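Local coordinates for hypothetical protein Atu0240 (Agrobacterium tumefaciens str. C58, PDB 2GAX), which is of unknown function but belongs to the DUF2000 family, which is grouped with the peptidyl-tRNA hydrolase 2 (PTH2) clan, at residues A7-D12 with M61-E66; L84-M89 with Q100-F105. One frame throughout, in Å; residues are numbered along the deposited sequence.

Interaction 1 (A7-D12 with M61-E66)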
# COMPACT_ATOMS: atom_id res chain seq x y z
N ALA A 7 -6.31 1.38 -2.05
CA ALA A 7 -5.50 2.48 -2.49
C ALA A 7 -4.06 2.28 -2.06
O ALA A 7 -3.78 1.81 -0.96
CB ALA A 7 -6.04 3.79 -1.95
N VAL A 8 -3.15 2.64 -2.97
CA VAL A 8 -1.72 2.66 -2.70
C VAL A 8 -1.25 4.11 -2.85
O VAL A 8 -1.53 4.73 -3.86
CB VAL A 8 -0.97 1.79 -3.73
CG1 VAL A 8 0.55 1.93 -3.55
CG2 VAL A 8 -1.41 0.34 -3.66
N ILE A 9 -0.54 4.64 -1.85
CA ILE A 9 0.01 6.00 -1.91
C ILE A 9 1.53 5.99 -1.75
O ILE A 9 2.07 5.57 -0.72
CB ILE A 9 -0.61 6.99 -0.85
CG1 ILE A 9 -2.13 6.86 -0.75
CG2 ILE A 9 -0.25 8.45 -1.18
CD1 ILE A 9 -2.62 5.93 0.37
N LEU A 10 2.22 6.50 -2.77
CA LEU A 10 3.67 6.50 -2.83
C LEU A 10 4.24 7.89 -2.64
O LEU A 10 3.58 8.88 -2.94
CB LEU A 10 4.13 5.93 -4.17
CG LEU A 10 3.61 4.51 -4.45
CD1 LEU A 10 3.86 4.11 -5.89
CD2 LEU A 10 4.22 3.48 -3.47
N ARG A 11 5.46 7.98 -2.12
CA ARG A 11 6.12 9.28 -2.03
C ARG A 11 6.60 9.63 -3.45
O ARG A 11 7.27 8.82 -4.08
CB ARG A 11 7.28 9.25 -1.03
CG ARG A 11 7.65 10.65 -0.52
CD ARG A 11 8.76 10.60 0.50
NE ARG A 11 10.05 10.24 -0.08
CZ ARG A 11 11.12 9.87 0.63
NH1 ARG A 11 11.05 9.80 1.95
NH2 ARG A 11 12.25 9.56 0.03
N ASP A 12 6.25 10.82 -3.95
CA ASP A 12 6.41 11.08 -5.39
C ASP A 12 7.87 11.12 -5.85
O ASP A 12 8.15 10.87 -7.02
CB ASP A 12 5.66 12.33 -5.86
CG ASP A 12 5.38 12.32 -7.37
OD1 ASP A 12 5.35 11.22 -8.00
OD2 ASP A 12 5.18 13.43 -7.93
N MSE A 61 -1.70 6.25 -6.09
CA MSE A 61 -1.56 7.70 -5.93
C MSE A 61 -0.15 8.07 -5.49
O MSE A 61 0.63 7.21 -5.11
CB MSE A 61 -2.58 8.21 -4.91
CG MSE A 61 -4.03 7.93 -5.28
SE MSE A 61 -5.20 8.12 -3.72
CE MSE A 61 -4.67 6.60 -2.80
N ALA A 62 0.17 9.36 -5.55
CA ALA A 62 1.46 9.85 -5.10
C ALA A 62 1.30 11.21 -4.43
O ALA A 62 0.37 11.95 -4.75
CB ALA A 62 2.45 9.94 -6.26
N THR A 63 2.17 11.51 -3.48
CA THR A 63 2.18 12.82 -2.83
C THR A 63 3.52 13.08 -2.16
O THR A 63 4.42 12.24 -2.21
CB THR A 63 1.00 12.98 -1.84
OG1 THR A 63 0.97 14.32 -1.33
CG2 THR A 63 1.11 12.00 -0.66
N ASP A 64 3.65 14.25 -1.53
CA ASP A 64 4.88 14.63 -0.84
C ASP A 64 5.01 14.05 0.57
O ASP A 64 4.04 13.54 1.14
CB ASP A 64 4.98 16.16 -0.78
CG ASP A 64 3.83 16.80 -0.02
OD1 ASP A 64 2.76 17.02 -0.64
OD2 ASP A 64 3.98 17.07 1.19
N GLN A 65 6.21 14.14 1.13
CA GLN A 65 6.51 13.57 2.44
C GLN A 65 5.51 13.96 3.54
O GLN A 65 4.94 13.09 4.20
CB GLN A 65 7.93 13.92 2.87
CG GLN A 65 8.39 13.22 4.14
CD GLN A 65 8.36 11.71 4.02
OE1 GLN A 65 7.29 11.09 4.10
NE2 GLN A 65 9.53 11.11 3.87
N GLU A 66 5.30 15.26 3.73
CA GLU A 66 4.43 15.70 4.82
C GLU A 66 2.98 15.39 4.55
O GLU A 66 2.22 15.15 5.49
CB GLU A 66 4.65 17.17 5.18
CG GLU A 66 6.04 17.42 5.79
CD GLU A 66 6.38 16.43 6.88
OE1 GLU A 66 5.61 16.30 7.85
OE2 GLU A 66 7.42 15.76 6.76
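Four backbone hydrogen bonds join 7-12 to strand 61-63 in parallel register, with Ile9 beside Met61 and Leu10 beside Ala62. Met61 N binds Val8 O at 2.7 Å, and Thr63 N binds Leu10 O at 3.0 Å; both donors lie nearly along the C=O axis. The return bonds, Leu10 N to Met61 O and Asp12 N to Thr63 O, come instead from above the carbonyl planes.

Apolar contacts gather on the face bearing Ile9 and Met61. Met61 is a selenomethionine whose chain bends at chi3 (-71°), turning CE back against the neighbouring strand. CE sits 3.2 Å from Ala7 CB and 3.3 Å from Ile9 CG1, both tighter than usual van der Waals contact. Farther along this face, Ile9 CG2 lies 3.8 Å from Thr63 CG2.

Polar side chains collect at the C-terminal ends. The Arg11 and Gln65 side chains cross obliquely, with the amide at the guanidinium's edge and the planes 89° apart; Arg11 NE pairs with Asp13 and NH1 with Glu87. Asp12 OD1 bridges to Lys19, while Asp64 caps helix 65-77 through Ala67 N. Backbone bonds thus set the register, Met61 CE is wedged against Ala7 and Ile9, and salt bridges engage Arg11 and Asp12.

Interaction 2 (L84-M89 with Q100-F105)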
# COMPACT_ATOMS: atom_id res chain seq x y z
N LEU A 84 2.66 -0.50 5.34
CA LEU A 84 3.51 0.69 5.45
C LEU A 84 4.96 0.35 5.15
O LEU A 84 5.45 -0.72 5.53
CB LEU A 84 3.39 1.33 6.83
CG LEU A 84 3.68 2.84 6.90
CD1 LEU A 84 2.58 3.68 6.29
CD2 LEU A 84 3.97 3.28 8.32
N TYR A 85 5.63 1.28 4.48
CA TYR A 85 7.01 1.11 4.03
C TYR A 85 7.71 2.44 4.29
O TYR A 85 7.24 3.49 3.82
CB TYR A 85 7.00 0.78 2.53
CG TYR A 85 8.23 0.11 1.96
CD1 TYR A 85 8.13 -1.14 1.32
CD2 TYR A 85 9.49 0.71 2.03
CE1 TYR A 85 9.26 -1.77 0.78
CE2 TYR A 85 10.61 0.10 1.48
CZ TYR A 85 10.49 -1.13 0.87
OH TYR A 85 11.62 -1.72 0.33
N ILE A 86 8.80 2.41 5.06
CA ILE A 86 9.57 3.62 5.38
C ILE A 86 10.90 3.61 4.61
O ILE A 86 11.35 2.56 4.16
CB ILE A 86 9.85 3.81 6.91
CG1 ILE A 86 10.72 2.67 7.49
CG2 ILE A 86 8.53 3.91 7.70
CD1 ILE A 86 11.32 2.99 8.86
N GLU A 87 11.50 4.79 4.46
CA GLU A 87 12.72 4.96 3.68
C GLU A 87 13.86 4.05 4.11
O GLU A 87 14.58 3.50 3.27
CB GLU A 87 13.17 6.42 3.76
CG GLU A 87 14.23 6.82 2.72
CD GLU A 87 14.59 8.29 2.80
OE1 GLU A 87 13.68 9.13 2.74
OE2 GLU A 87 15.80 8.60 2.94
N GLU A 88 14.02 3.88 5.42
CA GLU A 88 15.12 3.12 5.98
C GLU A 88 15.06 1.65 5.58
O GLU A 88 16.08 0.98 5.60
CB GLU A 88 15.18 3.24 7.50
CG GLU A 88 15.73 4.56 8.02
CD GLU A 88 14.77 5.73 7.93
OE1 GLU A 88 13.58 5.55 7.57
OE2 GLU A 88 15.20 6.85 8.24
N MSE A 89 13.87 1.17 5.20
CA MSE A 89 13.72 -0.23 4.78
C MSE A 89 14.39 -0.56 3.44
O MSE A 89 14.49 -1.73 3.07
CB MSE A 89 12.24 -0.64 4.79
CG MSE A 89 11.70 -0.75 6.19
SE MSE A 89 9.74 -0.82 6.24
CE MSE A 89 9.41 -2.26 4.96
N GLN A 100 12.76 -4.45 12.50
CA GLN A 100 13.54 -3.81 13.57
C GLN A 100 13.66 -2.30 13.38
O GLN A 100 13.31 -1.54 14.29
CB GLN A 100 14.94 -4.44 13.72
CG GLN A 100 15.79 -3.90 14.88
CD GLN A 100 15.48 -4.59 16.21
OE1 GLN A 100 14.77 -4.04 17.06
NE2 GLN A 100 16.01 -5.80 16.38
N VAL A 101 14.13 -1.86 12.21
CA VAL A 101 14.27 -0.43 11.93
C VAL A 101 12.92 0.29 11.90
O VAL A 101 12.80 1.42 12.37
CB VAL A 101 15.09 -0.16 10.62
CG1 VAL A 101 14.21 -0.25 9.38
CG2 VAL A 101 15.73 1.21 10.69
N PHE A 102 11.91 -0.38 11.36
CA PHE A 102 10.55 0.13 11.39
C PHE A 102 10.12 0.52 12.82
O PHE A 102 9.44 1.52 13.02
CB PHE A 102 9.59 -0.92 10.83
CG PHE A 102 8.19 -0.42 10.63
CD1 PHE A 102 7.85 0.29 9.48
CD2 PHE A 102 7.20 -0.68 11.58
CE1 PHE A 102 6.56 0.73 9.27
CE2 PHE A 102 5.91 -0.22 11.39
CZ PHE A 102 5.58 0.48 10.25
N SER A 103 10.52 -0.28 13.80
CA SER A 103 10.15 -0.06 15.21
C SER A 103 10.88 1.14 15.84
O SER A 103 10.57 1.54 16.97
CB SER A 103 10.37 -1.33 16.05
OG SER A 103 11.75 -1.54 16.33
N HIS A 104 11.86 1.70 15.11
CA HIS A 104 12.65 2.85 15.59
C HIS A 104 11.97 4.18 15.34
O HIS A 104 12.47 5.23 15.79
CB HIS A 104 14.06 2.85 14.98
CG HIS A 104 14.90 1.68 15.41
ND1 HIS A 104 16.11 1.39 14.84
CD2 HIS A 104 14.69 0.73 16.36
CE1 HIS A 104 16.63 0.32 15.41
NE2 HIS A 104 15.79 -0.10 16.34
N PHE A 105 10.84 4.16 14.62
CA PHE A 105 10.11 5.37 14.27
C PHE A 105 8.64 5.31 14.66
O PHE A 105 8.06 4.23 14.82
CB PHE A 105 10.26 5.69 12.77
CG PHE A 105 11.69 5.84 12.34
CD1 PHE A 105 12.29 7.09 12.31
CD2 PHE A 105 12.44 4.72 12.00
CE1 PHE A 105 13.64 7.22 11.92
CE2 PHE A 105 13.80 4.84 11.61
CZ PHE A 105 14.39 6.09 11.60
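Phe102, on helix 95-102, holds CG anti to its backbone N (chi1 -171°), which carries the ring across to strand 83-86. Leu84 meets it at the edge: CD2 lies 3.8 Å from Phe102 CZ, and the two side chains cross at about a right angle. Selenomethionine Met89 runs alongside Phe102 in the same direction, bringing SE 3.9 Å from Phe102 CD1 in an oblique Met-aromatic contact. Ile86 holds CG1 in the crowded position between its backbone N and carbonyl carbon (chi1 64°). This splits its branches, CG2 going to Phe102 CE1 and CD1 reaching Phe105 CD2 at 3.8 Å.

Here the chain leaves edge strand 83-86 of the mixed sheet through a 3-10 segment and returns through helix 95-102 into a type I turn, Phe102 to Phe105, whose last residue faces the strand again. Glu88 bends at chi2 (76°), laying its carboxylate over the Phe105 ring, tilted modestly against it, with OE1 over one face and OE2 3.5 Å from Phe105 CZ. Nearer its backbone, Glu88 CB touches Val101 CG2 at 3.8 Å. Val101 CG1, in the crowded position, meets Met89 CG at 4.1 Å, while Ala110 lies against both Ile86 and Phe105.

In the fold
Interactions 1 and 2 illustrate how one sheet can join a central strand pair to a peripheral helix. Their centres lie about 16 Å apart; the centre of interaction 1 is about 10 Å from the centre of the chain and that of interaction 2 about 15 Å. Strand 112-120 stands between strands 4-11 and 83-86, and helix 65-77 leads along the chain from the first contact towards the second. A direct bridge spans them: Arg11 NH1 and Glu87 OE1 form a salt bridge of 2.8 Å, tying the end of the central strand to the 3-10 segment after the edge strand. With function unknown, neither contact can be assigned to an active site.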